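Local coordinates for protein carnitinyl-CoA dehydratase (Mycobacterium avium, PDB 3R0O) that probably interconverts carnitinyl-CoA and its dehydrated enoyl-CoA by loss or addition of water, as a member of the crotonase family, at residues R14-V19 and I30-A35; G148-A153 and T247-S252. All blocks are in the same frame, centred on the assembly; numbering follows the deposited sequence.

Contact 1: residues R14-V19 and I30-A35; sequences RQAAVV and IDRPDA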
loop_
_atom_site.group_PDB
_atom_site.type_symbol
_atom_site.label_atom_id
_atom_site.label_comp_id
_atom_site.label_asym_id
_atom_site.label_seq_id
_atom_site.Cartn_x
_atom_site.Cartn_y
_atom_site.Cartn_z
ATOM N N ARG A 14 28.729 30.036 -11.653
ATOM C CA ARG A 14 28.139 29.726 -10.327
ATOM C C ARG A 14 27.954 28.217 -10.139
ATOM O O ARG A 14 27.794 27.475 -11.114
ATOM C CB ARG A 14 26.778 30.415 -10.155
ATOM N N GLN A 15 27.955 27.779 -8.879
ATOM C CA GLN A 15 27.774 26.383 -8.523
ATOM C C GLN A 15 26.339 25.940 -8.828
ATOM O O GLN A 15 25.399 26.701 -8.605
ATOM C CB GLN A 15 28.062 26.227 -7.046
ATOM C CG GLN A 15 28.943 25.067 -6.690
ATOM C CD GLN A 15 29.631 25.271 -5.341
ATOM O OE1 GLN A 15 29.287 26.179 -4.583
ATOM N NE2 GLN A 15 30.616 24.424 -5.044
ATOM N N ALA A 16 26.173 24.718 -9.332
ATOM C CA ALA A 16 24.863 24.242 -9.777
ATOM C C ALA A 16 23.990 23.838 -8.585
ATOM O O ALA A 16 22.780 23.959 -8.626
ATOM C CB ALA A 16 25.021 23.097 -10.731
ATOM N N ALA A 17 24.634 23.352 -7.534
ATOM C CA ALA A 17 23.982 23.049 -6.265
ATOM C C ALA A 17 25.000 23.317 -5.168
ATOM O O ALA A 17 26.191 23.062 -5.368
ATOM C CB ALA A 17 23.509 21.580 -6.216
ATOM N N VAL A 18 24.536 23.834 -4.032
ATOM C CA VAL A 18 25.398 24.103 -2.870
ATOM C C VAL A 18 25.023 23.208 -1.689
ATOM O O VAL A 18 23.880 22.741 -1.598
ATOM C CB VAL A 18 25.353 25.598 -2.443
ATOM C CG1 VAL A 18 25.995 26.473 -3.513
ATOM C CG2 VAL A 18 23.929 26.056 -2.196
ATOM N N VAL A 19 25.991 22.962 -0.805
ATOM C CA VAL A 19 25.777 22.166 0.395
ATOM C C VAL A 19 26.201 23.001 1.586
ATOM O O VAL A 19 27.161 23.734 1.507
ATOM C CB VAL A 19 26.659 20.894 0.412
ATOM C CG1 VAL A 19 26.134 19.903 1.428
ATOM C CG2 VAL A 19 26.751 20.264 -0.959
ATOM N N ILE A 30 19.501 22.844 -4.722
ATOM C CA ILE A 30 19.663 22.966 -6.165
ATOM C C ILE A 30 19.571 24.440 -6.508
ATOM O O ILE A 30 18.568 25.079 -6.205
ATOM C CB ILE A 30 18.618 22.179 -6.950
ATOM C CG1 ILE A 30 18.731 20.675 -6.604
ATOM C CG2 ILE A 30 18.786 22.478 -8.452
ATOM C CD1 ILE A 30 17.591 19.806 -7.185
ATOM N N ASP A 31 20.634 24.985 -7.105
ATOM C CA ASP A 31 20.731 26.429 -7.265
ATOM C C ASP A 31 20.821 26.875 -8.714
ATOM O O ASP A 31 21.853 27.390 -9.147
ATOM C CB ASP A 31 21.921 26.964 -6.465
ATOM C CG ASP A 31 21.879 28.497 -6.274
ATOM O OD1 ASP A 31 20.859 29.177 -6.576
ATOM O OD2 ASP A 31 22.903 29.020 -5.810
ATOM N N ARG A 32 19.741 26.667 -9.472
ATOM C CA ARG A 32 19.641 27.188 -10.841
ATOM C C ARG A 32 18.258 27.798 -11.051
ATOM O O ARG A 32 17.504 27.336 -11.903
ATOM C CB ARG A 32 19.884 26.095 -11.890
ATOM C CG ARG A 32 21.244 25.386 -11.828
ATOM C CD ARG A 32 21.377 24.333 -12.935
ATOM N NE ARG A 32 21.401 24.886 -14.292
ATOM C CZ ARG A 32 20.657 24.449 -15.313
ATOM N NH1 ARG A 32 19.802 23.437 -15.164
ATOM N NH2 ARG A 32 20.761 25.022 -16.501
ATOM N N PRO A 33 17.918 28.857 -10.285
ATOM C CA PRO A 33 16.500 29.290 -10.299
ATOM C C PRO A 33 16.042 29.930 -11.615
ATOM O O PRO A 33 14.848 29.966 -11.888
ATOM C CB PRO A 33 16.409 30.284 -9.131
ATOM C CG PRO A 33 17.841 30.767 -8.905
ATOM C CD PRO A 33 18.730 29.600 -9.300
ATOM N N ASP A 34 16.978 30.412 -12.433
ATOM C CA ASP A 34 16.644 30.903 -13.771
ATOM C C ASP A 34 16.208 29.769 -14.678
ATOM O O ASP A 34 15.425 29.984 -15.598
ATOM C CB ASP A 34 17.833 31.640 -14.398
ATOM N N ALA A 35 16.711 28.562 -14.414
ATOM C CA ALA A 35 16.336 27.399 -15.201
ATOM C C ALA A 35 15.312 26.550 -14.452
ATOM O O ALA A 35 15.142 25.366 -14.747
ATOM C CB ALA A 35 17.592 26.563 -15.568
HETATM O O HOH W 1 25.355 28.715 -6.600
#
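Arg32 and Ala16 meet through aliphatic and backbone atoms, Arg32 CG lying 3.8 Å from Ala16 O, while the guanidinium of Arg32 reaches past the contact. One face of this flat group carries Ala35 CB, 3.5 Å above the plane and displaced from its centre; its NH1 makes a salt bridge with Asp78 and a hydrogen bond to the carbonyl of Ala38. The Asp31 carboxylate is engaged differently: CG stands anti to the backbone N (chi1 -165°), and OD2 accepts a hydrogen bond from a water at 2.6 Å. The same water donates to Gln15 O at 2.8 Å, bridging the two segments. One residue along, Asp31 N donates to Ala16 O at 2.8 Å, with the donor tilted 28° from the carbonyl plane. Next to that bond Ala17 and Ile30 face each other as a non-hydrogen-bonded antiparallel pair, CA to CA 4.3 Å, their side chains on one face of the sheet. A further backbone bond joins Val18 with Thr29. This is the open end of a beta hairpin, strands 17-22 and 25-30, which begins the main sheet of the crotonase fold.

Contact 2: residues G148-A153 and T247-S252; sequences GLIAGA and TELLKS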
loop_
_atom_site.group_PDB
_atom_site.type_symbol
_atom_site.label_atom_id
_atom_site.label_comp_id
_atom_site.label_asym_id
_atom_site.label_seq_id
_atom_site.Cartn_x
_atom_site.Cartn_y
_atom_site.Cartn_z
ATOM N N GLY A 148 5.141 12.197 -24.662
ATOM C CA GLY A 148 5.590 11.060 -25.458
ATOM C C GLY A 148 6.726 10.241 -24.869
ATOM O O GLY A 148 7.276 9.370 -25.545
ATOM N N LEU A 149 7.083 10.501 -23.615
ATOM C CA LEU A 149 8.037 9.635 -22.880
ATOM C C LEU A 149 7.341 8.977 -21.663
ATOM O O LEU A 149 6.102 8.877 -21.649
ATOM C CB LEU A 149 9.255 10.453 -22.460
ATOM C CG LEU A 149 9.858 11.248 -23.630
ATOM C CD1 LEU A 149 10.455 12.625 -23.198
ATOM C CD2 LEU A 149 10.841 10.380 -24.423
ATOM N N ILE A 150 8.116 8.528 -20.664
ATOM C CA ILE A 150 7.575 8.071 -19.378
ATOM C C ILE A 150 8.445 8.593 -18.209
ATOM O O ILE A 150 9.582 9.010 -18.408
ATOM C CB ILE A 150 7.463 6.515 -19.262
ATOM C CG1 ILE A 150 8.836 5.852 -19.349
ATOM C CG2 ILE A 150 6.501 5.907 -20.296
ATOM C CD1 ILE A 150 8.785 4.345 -18.996
ATOM N N ALA A 151 7.908 8.551 -17.001
ATOM C CA ALA A 151 8.685 8.898 -15.820
ATOM C C ALA A 151 9.672 7.764 -15.546
ATOM O O ALA A 151 9.353 6.793 -14.830
ATOM C CB ALA A 151 7.766 9.148 -14.627
ATOM N N GLY A 152 10.860 7.892 -16.134
ATOM C CA GLY A 152 11.910 6.869 -16.051
ATOM C C GLY A 152 12.903 6.966 -14.893
ATOM O O GLY A 152 13.852 6.185 -14.824
ATOM N N ALA A 153 12.692 7.878 -13.953
ATOM C CA ALA A 153 13.618 7.991 -12.817
ATOM C C ALA A 153 12.923 7.495 -11.570
ATOM O O ALA A 153 13.079 8.070 -10.482
ATOM C CB ALA A 153 14.117 9.443 -12.637
ATOM N N THR A 247 13.855 2.564 -23.185
ATOM C CA THR A 247 14.689 2.370 -24.369
ATOM C C THR A 247 13.833 2.102 -25.611
ATOM O O THR A 247 13.986 2.773 -26.633
ATOM C CB THR A 247 15.730 1.254 -24.134
ATOM O OG1 THR A 247 16.548 1.629 -23.026
ATOM C CG2 THR A 247 16.627 1.054 -25.359
ATOM N N GLU A 248 12.904 1.155 -25.504
ATOM C CA GLU A 248 12.033 0.823 -26.619
ATOM C C GLU A 248 11.210 2.042 -27.029
ATOM O O GLU A 248 11.074 2.338 -28.220
ATOM C CB GLU A 248 11.143 -0.356 -26.259
ATOM C CG GLU A 248 10.255 -0.895 -27.394
ATOM C CD GLU A 248 11.031 -1.554 -28.542
ATOM O OE1 GLU A 248 12.259 -1.779 -28.426
ATOM O OE2 GLU A 248 10.386 -1.842 -29.572
ATOM N N LEU A 249 10.697 2.763 -26.034
ATOM C CA LEU A 249 9.842 3.923 -26.268
ATOM C C LEU A 249 10.519 4.968 -27.157
ATOM O O LEU A 249 9.891 5.475 -28.090
ATOM C CB LEU A 249 9.426 4.552 -24.942
ATOM C CG LEU A 249 8.197 5.465 -24.950
ATOM C CD1 LEU A 249 6.988 4.822 -25.619
ATOM C CD2 LEU A 249 7.853 5.881 -23.516
ATOM N N LEU A 250 11.792 5.260 -26.864
ATOM C CA LEU A 250 12.631 6.200 -27.634
ATOM C C LEU A 250 12.807 5.908 -29.126
ATOM O O LEU A 250 13.086 6.816 -29.904
ATOM C CB LEU A 250 14.021 6.315 -27.022
ATOM C CG LEU A 250 14.130 6.954 -25.654
ATOM C CD1 LEU A 250 15.579 6.838 -25.193
ATOM C CD2 LEU A 250 13.655 8.408 -25.687
ATOM N N LYS A 251 12.673 4.646 -29.514
ATOM C CA LYS A 251 12.627 4.272 -30.928
ATOM C C LYS A 251 11.397 4.839 -31.652
ATOM O O LYS A 251 11.392 4.906 -32.880
ATOM C CB LYS A 251 12.600 2.747 -31.083
ATOM C CG LYS A 251 13.751 2.022 -30.441
ATOM C CD LYS A 251 13.685 0.554 -30.775
ATOM C CE LYS A 251 15.083 -0.013 -30.966
ATOM N NZ LYS A 251 16.024 0.431 -29.909
ATOM N N SER A 252 10.352 5.221 -30.909
ATOM C CA SER A 252 9.082 5.616 -31.533
ATOM C C SER A 252 9.110 7.025 -32.136
ATOM O O SER A 252 9.854 7.898 -31.673
ATOM C CB SER A 252 7.904 5.468 -30.556
ATOM O OG SER A 252 7.919 6.482 -29.568
#
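Leu249 packs against Ile150 and the backbone of Leu149 through a single methyl. Its CD2 lies 3.5 Å from Ile150 CG2, tighter than a usual van der Waals contact, and 3.6 Å from Leu149 C. The branch point of the same side chain, Leu249 CG, is 4.1 Å from Gly148 O, so Leu249 spans the backbone of Gly148 and Leu149 and the CG2 methyl of Ile150. Leu249 CG stands anti to the backbone N (chi1 -160°), on a side chain that leaves the helix toward the loop. Beside this pair Leu149 CD2 touches Leu250 CD2 at 3.7 Å, the two leucine side chains crossing at a slant. In the next shell, the carbonyl of Leu249 takes two hydrogen bonds: Ser252 OG donates to Leu249 O at 2.7 Å, close to the direction of the C=O bond (162°), and Ser252 N donates to Leu249 O at 2.9 Å. The Ser252 hydroxyl also caps Ala255 N, so this N-cap residue ties Leu249 of helix 236-250 to the start of helix 253-262. Further out, a second subunit closes over the contact: its Leu215 packs on Leu249 and Ser252, its Ser220 on Ile150, and its Ser216 OG bonds to Leu149 O. Methyl packing is non-directional, so position here probably depends on shape and on the hydrogen bonds from Ser252 and from Ser216 of the second subunit.

Contact 1 and contact 2 lie in different parts of the subunit, with centres 27 Å apart and nearest atoms about 12 Å apart, and they do not touch. Contact 1 closes a hairpin between segments close in sequence at the edge of the main sheet, whereas contact 2 joins segments 94 residues apart and borders another subunit. From contact 1, Arg32 pairs with Asp78 in the loop before helix 79-83. Segment 148-153 continues to Ala153, whose N bonds Glu124 in helix 121-128, and so leads toward the probable active site, as in related crotonases. The packing of Leu149 and Ile150 on Leu249 and Leu250 is structural and lies at the subunit interface.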